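Local coordinates for ABC transporter, periplasmic substrate-binding protein (Thermotoga maritima, PDB 2HPG) that probably captures a solute in the periplasm and delivers it to a tripartite ATP-independent (TRAP) membrane transporter, at residues L11-L17 against P67-N71; F27-A31 against R43-F47; F144-I150 against V215-S220; V207-Y213 against C276-M281. All coordinates share one frame; numbering follows the deposited sequence.

Contact 1. Residues L11-L17 against P67-N71; sequences LRFGHVL and PVGWN
Phe13 lies flat over the backbone of Gly69 and Trp70, on the strand that pairs in parallel with its own. CG stands anti to the backbone N (chi1 -160°), which swings the ring across to the partner strand. CB stands back from that strand, and the ring makes the contact from CG outward. CD1 rests 3.5 Å from Gly69 CA, CE1 lies over Gly69 CA and Trp70 N, CZ lies 3.6 Å from Trp70 C, and CE2 reaches Asn71 N. A side chain at Gly69 would run into CD1, so the glycine leaves room for the ring.

Four backbone bonds join the strands. Arg12 N donates to Pro67 O almost straight, at 3.1 Å, and Gly69 N returns to Arg12 O; Gly14 N then binds Gly69 O at 2.9 Å, and Asn71 N closes the series on Gly14 O. On the other face of the sheet the edge of Trp70 points at the face of His15 in a T-shaped pair, ring planes 56° apart, with Trp70 CE3 3.6 Å from His15 CG. Glu56 holds His15 NE2.

Strand 9-14 runs between strands 68-73 and 42-47. Helix 58-64 packs against His15 and Trp70, whereas the Phe13 face meets Phe27 and Trp30 of helix 22-37 and Glu231 of strand 218-234.

Contact 2. Residues F27-A31 against R43-F47; sequences FLKWA and RIEVF
Ile44 and Val46 point from their strand toward helix 22-37, the crossover helix of a beta-alpha-beta unit whose two strands are 9-14 and 42-47. Helix and strand segments run nearly antiparallel, at 170°, with axes 8.5 Å apart, and no hydrogen bond links them.

The aromatic contact belongs to Trp30. Ile44 CD1 sits over one face of the indole, 3.8 Å from the centroid of the six-membered ring, a CH-pi contact. The second branch of the same isoleucine, CG2, lies on the same side of the ring, nearest Trp30 CZ3 at 3.6 Å. Trp30 holds CG anti to the backbone N (chi1 162°), carrying the ring across to Ile44; beyond it, Trp30 NE1 donates to Ile249 O. An alanine in place of Trp30 would remove the face on which Ile44 CD1 rests, is likely to open a gap beside that methyl, and would probably leave Ile249 O without this donor.

The rest is aliphatic. Val46 spreads its methyls against the helix: CG1 against Phe27 CB at 3.7 Å, CG2 toward Ala31 CB and Phe27 O. Leu28 comes in at the more exposed margin, where its CD2 approaches Val46 CB. Ala31 brings the helix closest to the strand, with CA atoms of Ala31 and Ile44 5.3 Å apart. Its small methyl fits directly on Ile44, Ala31 CB lying 3.8 Å from Ile44 CB and 3.6 Å from Ile44 O.

Contact 3. Residues F144-I150 against V215-S220; sequences FVTNKPI and VLKYMS
Four polar atoms of Phe144, Thr146, Tyr218 and Ser220 surround one water: Phe144 O, Thr146 OG1, Ser220 OG at 2.6 Å and, weakly, Tyr218 O. Its two hydrogens must be shared among the possible acceptors. The same serine hydroxyl accepts from Ile150 N at 3.1 Å, so it ties the water to the turning chain beyond the strand.

Asn147 clasps the other end. Its ND2 donates to Val215 O at 2.9 Å, in the carbonyl plane and close to its own amide plane, while its OD1 takes Lys217 N from above the plane of its carbonyl, at 3.0 Å. These two bonds fix the rotation of the amide.

Pro149 lies alongside Tyr218, its CD over one ring face at 3.9 Å from the centroid, and Lys217 CG covers the opposite face. On the reverse side of the sheet Val145 sets CG1 against Leu216 CD1 at 3.6 Å.

Tyr218 N binds Thr146 O at 2.9 Å, and Lys217 N reaches the same oxygen only weakly. With both residues facing Thr146, this is a classic beta bulge, placed at the end of strand 130-146 and the start of strand 218-234, where their antiparallel pairing begins.

Contact 4. Residues V207-Y213 against C276-M281; sequences VYNGGLY and CIEKGM
Val207 meets Met281, a selenomethionine, tip to tip, its CG1 3.7 Å from Met281 SE and 4.1 Å from Cys276 SG. Next, Tyr208 sets its CB 4.0 Å from that sulfur and sends its ring out beside Lys279, whose CG comes to the ring edge at CE1, 3.9 Å away. Gly211, at positive phi, is the first residue to leave the helix, a Schellman motif in which Leu212 N bonds back to Val207 O and Gly211 N to Tyr208 O.

Tyr213 closes the segment. With chi1 at 50° its CG stands between the backbone N and the carbonyl carbon; Lys279 runs across one face of the ring, its CB 3.8 Å from the centroid, and Gly211 C covers the opposite face. Tyr213 CB also presses on Met281 CG at 3.6 Å. A serine in place of Tyr213 would take away the ring and is likely to set the Lys279 chain free to turn.

A second Schellman motif ends the partner helix: Met281 N binds Cys276 O and Gly280 N binds Ile277 O, while Lys279 N reaches Cys276 O from the other face. The contact joins the C-terminal ends of helices 204-209 and 243-278; Val207 and Met281 both touch Val145 of strand 130-146, and Val207 also Leu202 of strand 199-202.

Contact 2 lies within a beta-alpha-beta unit, and contact 1 joins the first strand of that unit to strand 68-73; the two meet where the backbones of Leu11 and Phe13 bond to Glu45. Contact 3 is on the opposite side of the chain's centre, the centres of contacts 1 and 3 lying about 33 Å apart. Contact 4 adjoins contact 3, with Lys217 O by Met281 CB. Contact 2 is buried and wholly apolar across its segments, whereas the others are partly buried. Backbone bonds carry contacts 1 and 3, parallel in one and antiparallel in the other, where a water, the Asn147 amide and hydroxyls join in. Contact 4 relies on sulfur-bearing and aromatic side chains and the Lys279 chain between helix ends.

Contact 1. Residues L11-L17 against P67-N71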
loop_
_atom_site.group_PDB
_atom_site.type_symbol
_atom_site.label_atom_id
_atom_site.label_comp_id
_atom_site.label_asym_id
_atom_site.label_seq_id
_atom_site.Cartn_x
_atom_site.Cartn_y
_atom_site.Cartn_z
ATOM N N LEU A 11 15.985 -14.458 8.118
ATOM C CA LEU A 11 14.716 -14.109 7.466
ATOM C C LEU A 11 15.052 -13.469 6.123
ATOM O O LEU A 11 15.845 -12.535 6.074
ATOM C CB LEU A 11 13.915 -13.107 8.320
ATOM C CG LEU A 11 12.574 -12.633 7.724
ATOM C CD1 LEU A 11 11.595 -13.787 7.541
ATOM C CD2 LEU A 11 11.947 -11.521 8.599
ATOM N N ARG A 12 14.442 -13.962 5.045
ATOM C CA ARG A 12 14.555 -13.332 3.726
ATOM C C ARG A 12 13.258 -12.598 3.393
ATOM O O ARG A 12 12.211 -13.212 3.242
ATOM C CB ARG A 12 14.892 -14.386 2.682
ATOM C CG ARG A 12 16.126 -15.145 3.102
ATOM C CD ARG A 12 16.756 -16.006 2.021
ATOM N NE ARG A 12 18.005 -16.556 2.545
ATOM C CZ ARG A 12 18.094 -17.548 3.426
ATOM N NH1 ARG A 12 17.012 -18.172 3.897
ATOM N NH2 ARG A 12 19.282 -17.927 3.843
ATOM N N PHE A 13 13.345 -11.278 3.288
ATOM C CA PHE A 13 12.167 -10.439 3.188
ATOM C C PHE A 13 12.117 -9.764 1.839
ATOM O O PHE A 13 13.004 -8.986 1.529
ATOM C CB PHE A 13 12.194 -9.386 4.282
ATOM C CG PHE A 13 10.844 -8.802 4.572
ATOM C CD1 PHE A 13 10.026 -9.372 5.526
ATOM C CD2 PHE A 13 10.392 -7.697 3.881
ATOM C CE1 PHE A 13 8.773 -8.853 5.792
ATOM C CE2 PHE A 13 9.141 -7.180 4.138
ATOM C CZ PHE A 13 8.333 -7.759 5.100
ATOM N N GLY A 14 11.068 -10.032 1.058
ATOM C CA GLY A 14 11.028 -9.576 -0.323
ATOM C C GLY A 14 9.945 -8.589 -0.718
ATOM O O GLY A 14 9.080 -8.212 0.072
ATOM N N HIS A 15 9.996 -8.193 -1.983
ATOM C CA HIS A 15 9.037 -7.260 -2.546
ATOM C C HIS A 15 9.103 -5.868 -1.929
ATOM O O HIS A 15 8.094 -5.185 -1.839
ATOM C CB HIS A 15 7.600 -7.822 -2.455
ATOM C CG HIS A 15 7.305 -8.878 -3.474
ATOM N ND1 HIS A 15 6.037 -9.384 -3.678
ATOM C CD2 HIS A 15 8.115 -9.527 -4.347
ATOM C CE1 HIS A 15 6.084 -10.307 -4.627
ATOM N NE2 HIS A 15 7.333 -10.414 -5.047
ATOM N N VAL A 16 10.295 -5.416 -1.549
ATOM C CA VAL A 16 10.413 -4.106 -0.926
ATOM C C VAL A 16 10.588 -2.969 -1.952
ATOM O O VAL A 16 11.136 -1.914 -1.620
ATOM C CB VAL A 16 11.539 -4.069 0.123
ATOM C CG1 VAL A 16 11.400 -5.234 1.079
ATOM C CG2 VAL A 16 12.925 -4.041 -0.536
ATOM N N LEU A 17 10.072 -3.176 -3.164
ATOM C CA LEU A 17 10.041 -2.160 -4.212
ATOM C C LEU A 17 11.443 -1.928 -4.794
ATOM O O LEU A 17 12.264 -2.853 -4.752
ATOM C CB LEU A 17 9.314 -0.879 -3.746
ATOM C CG LEU A 17 7.942 -1.117 -3.091
ATOM C CD1 LEU A 17 7.212 0.179 -2.849
ATOM C CD2 LEU A 17 7.077 -2.055 -3.927
ATOM N N PRO A 67 11.207 -19.420 6.077
ATOM C CA PRO A 67 11.707 -18.197 6.721
ATOM C C PRO A 67 11.721 -17.028 5.742
ATOM O O PRO A 67 12.775 -16.506 5.369
ATOM C CB PRO A 67 13.125 -18.585 7.140
ATOM C CG PRO A 67 13.558 -19.566 6.117
ATOM C CD PRO A 67 12.306 -20.328 5.701
ATOM N N VAL A 68 10.525 -16.616 5.347
ATOM C CA VAL A 68 10.353 -15.586 4.343
ATOM C C VAL A 68 9.271 -14.582 4.770
ATOM O O VAL A 68 8.355 -14.915 5.525
ATOM C CB VAL A 68 10.017 -16.215 2.968
ATOM C CG1 VAL A 68 8.595 -16.734 2.952
ATOM C CG2 VAL A 68 10.221 -15.199 1.860
ATOM N N GLY A 69 9.411 -13.345 4.296
ATOM C CA GLY A 69 8.409 -12.322 4.501
ATOM C C GLY A 69 8.164 -11.535 3.245
ATOM O O GLY A 69 8.964 -11.594 2.302
ATOM N N TRP A 70 7.049 -10.807 3.216
ATOM C CA TRP A 70 6.724 -9.973 2.070
ATOM C C TRP A 70 6.078 -8.662 2.484
ATOM O O TRP A 70 5.284 -8.597 3.441
ATOM C CB TRP A 70 5.776 -10.693 1.098
ATOM C CG TRP A 70 6.234 -12.036 0.705
ATOM C CD1 TRP A 70 5.822 -13.233 1.227
ATOM C CD2 TRP A 70 7.206 -12.346 -0.300
ATOM N NE1 TRP A 70 6.493 -14.268 0.616
ATOM C CE2 TRP A 70 7.347 -13.750 -0.326
ATOM C CE3 TRP A 70 7.981 -11.573 -1.165
ATOM C CZ2 TRP A 70 8.221 -14.397 -1.205
ATOM C CZ3 TRP A 70 8.858 -12.218 -2.039
ATOM C CH2 TRP A 70 8.971 -13.612 -2.049
ATOM N N ASN A 71 6.434 -7.628 1.730
ATOM C CA ASN A 71 5.736 -6.360 1.705
ATOM C C ASN A 71 4.558 -6.543 0.773
ATOM O O ASN A 71 4.742 -6.576 -0.440
ATOM C CB ASN A 71 6.691 -5.284 1.172
ATOM C CG ASN A 71 6.009 -3.944 0.897
ATOM O OD1 ASN A 71 5.444 -3.337 1.794
ATOM N ND2 ASN A 71 6.131 -3.451 -0.339
#

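Contact 2. Residues F27-A31 against R43-F47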
loop_
_atom_site.group_PDB
_atom_site.type_symbol
_atom_site.label_atom_id
_atom_site.label_comp_id
_atom_site.label_asym_id
_atom_site.label_seq_id
_atom_site.Cartn_x
_atom_site.Cartn_y
_atom_site.Cartn_z
ATOM N N PHE A 27 13.596 -0.625 5.072
ATOM C CA PHE A 27 13.713 -2.046 5.417
ATOM C C PHE A 27 15.134 -2.403 5.837
ATOM O O PHE A 27 15.302 -3.229 6.711
ATOM C CB PHE A 27 13.244 -2.962 4.274
ATOM C CG PHE A 27 11.746 -3.000 4.091
ATOM C CD1 PHE A 27 10.940 -3.742 4.933
ATOM C CD2 PHE A 27 11.147 -2.298 3.075
ATOM C CE1 PHE A 27 9.564 -3.784 4.751
ATOM C CE2 PHE A 27 9.778 -2.338 2.887
ATOM C CZ PHE A 27 8.985 -3.083 3.744
ATOM N N LEU A 28 16.147 -1.785 5.216
ATOM C CA LEU A 28 17.541 -1.997 5.596
ATOM C C LEU A 28 17.849 -1.457 7.002
ATOM O O LEU A 28 18.632 -2.048 7.740
ATOM C CB LEU A 28 18.485 -1.367 4.569
ATOM C CG LEU A 28 18.457 -2.025 3.175
ATOM C CD1 LEU A 28 19.137 -1.141 2.148
ATOM C CD2 LEU A 28 19.112 -3.424 3.216
ATOM N N LYS A 29 17.239 -0.328 7.349
ATOM C CA LYS A 29 17.302 0.235 8.707
ATOM C C LYS A 29 16.667 -0.689 9.711
ATOM O O LYS A 29 17.203 -0.899 10.796
ATOM C CB LYS A 29 16.576 1.583 8.777
ATOM C CG LYS A 29 17.357 2.772 8.245
ATOM C CD LYS A 29 16.645 4.114 8.597
ATOM C CE LYS A 29 16.644 4.393 10.125
ATOM N NZ LYS A 29 15.999 5.697 10.546
ATOM N N TRP A 30 15.501 -1.217 9.362
ATOM C CA TRP A 30 14.811 -2.169 10.213
ATOM C C TRP A 30 15.627 -3.434 10.449
ATOM O O TRP A 30 15.741 -3.900 11.585
ATOM C CB TRP A 30 13.471 -2.539 9.598
ATOM C CG TRP A 30 12.875 -3.774 10.126
ATOM C CD1 TRP A 30 12.414 -3.998 11.396
ATOM C CD2 TRP A 30 12.606 -4.962 9.382
ATOM N NE1 TRP A 30 11.872 -5.254 11.487
ATOM C CE2 TRP A 30 12.000 -5.880 10.268
ATOM C CE3 TRP A 30 12.838 -5.350 8.046
ATOM C CZ2 TRP A 30 11.618 -7.163 9.866
ATOM C CZ3 TRP A 30 12.442 -6.619 7.643
ATOM C CH2 TRP A 30 11.830 -7.507 8.545
ATOM N N ALA A 31 16.161 -3.991 9.370
ATOM C CA ALA A 31 16.989 -5.198 9.429
ATOM C C ALA A 31 18.219 -4.976 10.297
ATOM O O ALA A 31 18.552 -5.805 11.134
ATOM C CB ALA A 31 17.415 -5.611 8.035
ATOM N N ARG A 43 19.330 -12.577 11.533
ATOM C CA ARG A 43 19.798 -11.869 10.356
ATOM C C ARG A 43 18.599 -11.706 9.424
ATOM O O ARG A 43 17.888 -12.680 9.165
ATOM C CB ARG A 43 20.894 -12.676 9.673
ATOM C CG ARG A 43 21.368 -12.066 8.385
ATOM C CD ARG A 43 22.343 -12.963 7.643
ATOM N NE ARG A 43 22.152 -12.836 6.199
ATOM C CZ ARG A 43 23.063 -13.107 5.267
ATOM N NH1 ARG A 43 24.289 -13.513 5.592
ATOM N NH2 ARG A 43 22.747 -12.957 3.989
ATOM N N ILE A 44 18.365 -10.484 8.942
ATOM C CA ILE A 44 17.293 -10.234 7.975
ATOM C C ILE A 44 17.877 -9.775 6.661
ATOM O O ILE A 44 18.543 -8.756 6.605
ATOM C CB ILE A 44 16.296 -9.175 8.455
ATOM C CG1 ILE A 44 15.710 -9.591 9.810
ATOM C CG2 ILE A 44 15.111 -9.047 7.435
ATOM C CD1 ILE A 44 14.883 -8.525 10.465
ATOM N N GLU A 45 17.617 -10.532 5.608
ATOM C CA GLU A 45 18.091 -10.193 4.284
ATOM C C GLU A 45 16.944 -9.584 3.506
ATOM O O GLU A 45 15.860 -10.151 3.471
ATOM C CB GLU A 45 18.582 -11.460 3.592
ATOM C CG GLU A 45 19.299 -11.188 2.319
ATOM C CD GLU A 45 19.987 -12.422 1.759
ATOM O OE1 GLU A 45 19.678 -13.563 2.233
ATOM O OE2 GLU A 45 20.841 -12.219 0.851
ATOM N N VAL A 46 17.195 -8.445 2.864
ATOM C CA VAL A 46 16.146 -7.647 2.252
ATOM C C VAL A 46 16.287 -7.665 0.722
ATOM O O VAL A 46 17.337 -7.314 0.201
ATOM C CB VAL A 46 16.198 -6.189 2.815
ATOM C CG1 VAL A 46 15.193 -5.309 2.117
ATOM C CG2 VAL A 46 15.931 -6.208 4.323
ATOM N N PHE A 47 15.225 -8.081 0.026
ATOM C CA PHE A 47 15.232 -8.235 -1.440
ATOM C C PHE A 47 14.302 -7.259 -2.137
ATOM O O PHE A 47 13.085 -7.333 -1.951
ATOM C CB PHE A 47 14.794 -9.643 -1.831
ATOM C CG PHE A 47 15.763 -10.702 -1.429
ATOM C CD1 PHE A 47 16.679 -11.201 -2.333
ATOM C CD2 PHE A 47 15.776 -11.191 -0.145
ATOM C CE1 PHE A 47 17.570 -12.164 -1.963
ATOM C CE2 PHE A 47 16.690 -12.144 0.231
ATOM C CZ PHE A 47 17.574 -12.634 -0.668
#

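Contact 3. Residues F144-I150 against V215-S220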
loop_
_atom_site.group_PDB
_atom_site.type_symbol
_atom_site.label_atom_id
_atom_site.label_comp_id
_atom_site.label_asym_id
_atom_site.label_seq_id
_atom_site.Cartn_x
_atom_site.Cartn_y
_atom_site.Cartn_z
ATOM N N PHE A 144 -4.947 10.617 -10.116
ATOM C CA PHE A 144 -5.065 10.211 -11.518
ATOM C C PHE A 144 -3.985 10.873 -12.389
ATOM O O PHE A 144 -3.716 12.053 -12.205
ATOM C CB PHE A 144 -6.439 10.563 -12.060
ATOM C CG PHE A 144 -7.522 9.643 -11.589
ATOM C CD1 PHE A 144 -7.660 8.389 -12.141
ATOM C CD2 PHE A 144 -8.362 10.014 -10.575
ATOM C CE1 PHE A 144 -8.655 7.525 -11.711
ATOM C CE2 PHE A 144 -9.353 9.170 -10.140
ATOM C CZ PHE A 144 -9.491 7.916 -10.708
ATOM N N VAL A 145 -3.424 10.112 -13.335
ATOM C CA VAL A 145 -2.389 10.599 -14.237
ATOM C C VAL A 145 -2.955 10.358 -15.629
ATOM O O VAL A 145 -3.134 9.216 -16.039
ATOM C CB VAL A 145 -1.036 9.863 -14.105
ATOM C CG1 VAL A 145 0.114 10.798 -14.610
ATOM C CG2 VAL A 145 -0.761 9.416 -12.664
ATOM N N THR A 146 -3.264 11.444 -16.334
ATOM C CA THR A 146 -4.068 11.393 -17.555
ATOM C C THR A 146 -3.641 12.481 -18.561
ATOM O O THR A 146 -2.772 13.284 -18.272
ATOM C CB THR A 146 -5.535 11.653 -17.210
ATOM O OG1 THR A 146 -5.645 12.962 -16.628
ATOM C CG2 THR A 146 -6.099 10.590 -16.202
ATOM N N ASN A 147 -4.247 12.472 -19.748
ATOM C CA ASN A 147 -4.078 13.574 -20.709
ATOM C C ASN A 147 -5.371 14.408 -20.810
ATOM O O ASN A 147 -5.584 15.119 -21.790
ATOM C CB ASN A 147 -3.621 13.058 -22.083
ATOM C CG ASN A 147 -2.126 12.829 -22.149
ATOM O OD1 ASN A 147 -1.333 13.670 -21.701
ATOM N ND2 ASN A 147 -1.726 11.680 -22.684
ATOM N N LYS A 148 -6.190 14.326 -19.763
ATOM C CA LYS A 148 -7.449 15.047 -19.639
ATOM C C LYS A 148 -7.603 15.390 -18.166
ATOM O O LYS A 148 -7.446 14.508 -17.326
ATOM C CB LYS A 148 -8.588 14.132 -20.094
ATOM C CG LYS A 148 -9.972 14.672 -19.884
ATOM C CD LYS A 148 -11.020 13.605 -20.227
ATOM C CE LYS A 148 -12.404 14.084 -19.901
ATOM N NZ LYS A 148 -13.418 13.018 -20.180
ATOM N N PRO A 149 -7.875 16.666 -17.821
ATOM C CA PRO A 149 -8.061 16.973 -16.394
ATOM C C PRO A 149 -9.245 16.215 -15.793
ATOM O O PRO A 149 -10.249 16.061 -16.462
ATOM C CB PRO A 149 -8.375 18.466 -16.372
ATOM C CG PRO A 149 -8.238 18.959 -17.732
ATOM C CD PRO A 149 -7.999 17.852 -18.675
ATOM N N ILE A 150 -9.113 15.771 -14.544
ATOM C CA ILE A 150 -10.173 15.030 -13.855
ATOM C C ILE A 150 -10.581 15.864 -12.638
ATOM O O ILE A 150 -9.812 16.023 -11.692
ATOM C CB ILE A 150 -9.693 13.603 -13.419
ATOM C CG1 ILE A 150 -9.180 12.786 -14.617
ATOM C CG2 ILE A 150 -10.786 12.864 -12.603
ATOM C CD1 ILE A 150 -10.150 12.637 -15.801
ATOM N N VAL A 215 4.611 11.335 -21.324
ATOM C CA VAL A 215 3.450 10.829 -22.102
ATOM C C VAL A 215 2.081 11.143 -21.505
ATOM O O VAL A 215 1.062 10.947 -22.164
ATOM C CB VAL A 215 3.597 9.295 -22.384
ATOM C CG1 VAL A 215 4.603 9.068 -23.496
ATOM C CG2 VAL A 215 3.963 8.480 -21.082
ATOM N N LEU A 216 2.066 11.606 -20.252
ATOM C CA LEU A 216 0.869 12.053 -19.575
ATOM C C LEU A 216 1.124 13.474 -19.040
ATOM O O LEU A 216 2.174 13.769 -18.484
ATOM C CB LEU A 216 0.507 11.083 -18.434
ATOM C CG LEU A 216 0.164 9.637 -18.796
ATOM C CD1 LEU A 216 0.346 8.700 -17.574
ATOM C CD2 LEU A 216 -1.292 9.532 -19.329
ATOM N N LYS A 217 0.142 14.346 -19.222
ATOM C CA LYS A 217 0.281 15.762 -18.884
ATOM C C LYS A 217 -0.287 16.133 -17.515
ATOM O O LYS A 217 0.281 16.990 -16.828
ATOM C CB LYS A 217 -0.377 16.634 -19.960
ATOM C CG LYS A 217 -0.458 18.113 -19.578
ATOM C CD LYS A 217 -0.809 18.981 -20.756
ATOM C CE LYS A 217 -1.149 20.416 -20.296
ATOM N NZ LYS A 217 -1.324 21.350 -21.446
ATOM N N TYR A 218 -1.403 15.514 -17.121
ATOM C CA TYR A 218 -2.132 15.945 -15.924
ATOM C C TYR A 218 -2.048 15.023 -14.710
ATOM O O TYR A 218 -2.246 13.812 -14.807
ATOM C CB TYR A 218 -3.619 16.130 -16.237
ATOM C CG TYR A 218 -3.900 17.220 -17.230
ATOM C CD1 TYR A 218 -4.019 18.538 -16.818
ATOM C CD2 TYR A 218 -4.034 16.937 -18.583
ATOM C CE1 TYR A 218 -4.254 19.555 -17.720
ATOM C CE2 TYR A 218 -4.280 17.940 -19.494
ATOM C CZ TYR A 218 -4.386 19.242 -19.053
ATOM O OH TYR A 218 -4.620 20.240 -19.933
HETATM N N MSE A 219 -1.750 15.632 -13.564
HETATM C CA MSE A 219 -1.916 14.989 -12.275
HETATM C C MSE A 219 -3.115 15.632 -11.600
HETATM O O MSE A 219 -3.064 16.812 -11.263
HETATM C CB MSE A 219 -0.668 15.187 -11.423
HETATM C CG MSE A 219 -0.553 14.169 -10.321
HETATM SE SE MSE A 219 0.500 12.648 -10.895
HETATM C CE MSE A 219 0.728 11.809 -9.151
ATOM N N SER A 220 -4.207 14.880 -11.443
ATOM C CA SER A 220 -5.405 15.404 -10.803
ATOM C C SER A 220 -5.526 14.809 -9.407
ATOM O O SER A 220 -5.613 13.579 -9.248
ATOM C CB SER A 220 -6.654 15.072 -11.615
ATOM O OG SER A 220 -6.481 15.324 -12.996
HETATM O O HOH W 1 -4.949 13.595 -14.141
#

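Contact 4. Residues V207-Y213 against C276-M281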
loop_
_atom_site.group_PDB
_atom_site.type_symbol
_atom_site.label_atom_id
_atom_site.label_comp_id
_atom_site.label_asym_id
_atom_site.label_seq_id
_atom_site.Cartn_x
_atom_site.Cartn_y
_atom_site.Cartn_z
ATOM N N VAL A 207 5.240 8.435 -10.791
ATOM C CA VAL A 207 5.137 9.175 -12.052
ATOM C C VAL A 207 6.501 9.730 -12.438
ATOM O O VAL A 207 6.924 9.614 -13.587
ATOM C CB VAL A 207 4.121 10.327 -11.973
ATOM C CG1 VAL A 207 4.196 11.212 -13.244
ATOM C CG2 VAL A 207 2.695 9.771 -11.761
ATOM N N TYR A 208 7.207 10.323 -11.483
ATOM C CA TYR A 208 8.504 10.919 -11.809
ATOM C C TYR A 208 9.579 9.872 -12.182
ATOM O O TYR A 208 10.307 10.006 -13.196
ATOM C CB TYR A 208 9.024 11.785 -10.661
ATOM C CG TYR A 208 10.300 12.538 -11.064
ATOM C CD1 TYR A 208 10.228 13.681 -11.828
ATOM C CD2 TYR A 208 11.561 12.077 -10.678
ATOM C CE1 TYR A 208 11.388 14.367 -12.220
ATOM C CE2 TYR A 208 12.728 12.745 -11.059
ATOM C CZ TYR A 208 12.623 13.898 -11.832
ATOM O OH TYR A 208 13.760 14.613 -12.231
ATOM N N ASN A 209 9.734 8.871 -11.332
ATOM C CA ASN A 209 10.755 7.842 -11.543
ATOM C C ASN A 209 10.472 7.005 -12.797
ATOM O O ASN A 209 11.386 6.494 -13.408
ATOM C CB ASN A 209 10.879 6.949 -10.312
ATOM C CG ASN A 209 11.499 7.676 -9.126
ATOM O OD1 ASN A 209 12.370 8.531 -9.294
ATOM N ND2 ASN A 209 11.073 7.322 -7.926
ATOM N N GLY A 210 9.212 6.853 -13.166
ATOM C CA GLY A 210 8.877 6.179 -14.422
ATOM C C GLY A 210 8.965 7.040 -15.680
ATOM O O GLY A 210 8.679 6.539 -16.801
ATOM N N GLY A 211 9.315 8.323 -15.510
ATOM C CA GLY A 211 9.360 9.290 -16.602
ATOM C C GLY A 211 8.039 9.414 -17.311
ATOM O O GLY A 211 7.978 9.745 -18.492
ATOM N N LEU A 212 6.956 9.162 -16.594
ATOM C CA LEU A 212 5.636 9.145 -17.235
ATOM C C LEU A 212 5.147 10.547 -17.638
ATOM O O LEU A 212 4.240 10.679 -18.440
ATOM C CB LEU A 212 4.624 8.445 -16.322
ATOM C CG LEU A 212 4.796 6.927 -16.271
ATOM C CD1 LEU A 212 3.958 6.342 -15.109
ATOM C CD2 LEU A 212 4.438 6.275 -17.625
ATOM N N TYR A 213 5.785 11.587 -17.115
ATOM C CA TYR A 213 5.510 12.955 -17.528
ATOM C C TYR A 213 5.798 13.203 -19.019
ATOM O O TYR A 213 5.294 14.163 -19.595
ATOM C CB TYR A 213 6.317 13.945 -16.675
ATOM C CG TYR A 213 7.784 13.614 -16.585
ATOM C CD1 TYR A 213 8.662 13.939 -17.612
ATOM C CD2 TYR A 213 8.294 12.989 -15.462
ATOM C CE1 TYR A 213 10.012 13.627 -17.524
ATOM C CE2 TYR A 213 9.634 12.663 -15.376
ATOM C CZ TYR A 213 10.491 12.997 -16.401
ATOM O OH TYR A 213 11.829 12.668 -16.293
ATOM N N CYS A 276 7.867 17.144 -10.884
ATOM C CA CYS A 276 6.919 16.880 -11.974
ATOM C C CYS A 276 6.450 18.176 -12.636
ATOM O O CYS A 276 6.324 18.264 -13.861
ATOM C CB CYS A 276 5.697 16.097 -11.465
ATOM S SG CYS A 276 5.977 14.301 -11.169
ATOM N N ILE A 277 6.154 19.172 -11.809
ATOM C CA ILE A 277 5.852 20.525 -12.283
ATOM C C ILE A 277 7.004 21.032 -13.135
ATOM O O ILE A 277 6.800 21.503 -14.243
ATOM C CB ILE A 277 5.568 21.488 -11.106
ATOM C CG1 ILE A 277 4.232 21.137 -10.451
ATOM C CG2 ILE A 277 5.486 22.943 -11.582
ATOM C CD1 ILE A 277 3.896 21.989 -9.228
ATOM N N GLU A 278 8.221 20.869 -12.645
ATOM C CA GLU A 278 9.406 21.264 -13.408
ATOM C C GLU A 278 9.635 20.479 -14.712
ATOM O O GLU A 278 10.408 20.914 -15.565
ATOM C CB GLU A 278 10.624 21.188 -12.501
ATOM C CG GLU A 278 10.526 22.213 -11.379
ATOM C CD GLU A 278 11.280 21.852 -10.118
ATOM O OE1 GLU A 278 11.950 20.797 -10.045
ATOM O OE2 GLU A 278 11.183 22.647 -9.162
ATOM N N LYS A 279 8.975 19.332 -14.864
ATOM C CA LYS A 279 9.025 18.557 -16.106
ATOM C C LYS A 279 7.831 18.846 -16.985
ATOM O O LYS A 279 7.670 18.235 -18.029
ATOM C CB LYS A 279 9.126 17.053 -15.808
ATOM C CG LYS A 279 10.427 16.655 -15.174
ATOM C CD LYS A 279 11.578 16.765 -16.183
ATOM C CE LYS A 279 12.903 16.411 -15.549
ATOM N NZ LYS A 279 14.000 16.298 -16.563
ATOM N N GLY A 280 6.980 19.765 -16.546
ATOM C CA GLY A 280 5.969 20.347 -17.397
ATOM C C GLY A 280 4.571 19.804 -17.198
ATOM O O GLY A 280 3.702 20.071 -18.007
HETATM N N MSE A 281 4.344 19.059 -16.117
HETATM C CA MSE A 281 3.017 18.519 -15.848
HETATM C C MSE A 281 2.102 19.594 -15.299
HETATM O O MSE A 281 2.551 20.513 -14.614
HETATM C CB MSE A 281 3.084 17.366 -14.858
HETATM C CG MSE A 281 3.805 16.154 -15.394
HETATM SE SE MSE A 281 3.375 14.636 -14.267
HETATM C CE MSE A 281 1.610 14.147 -14.971
#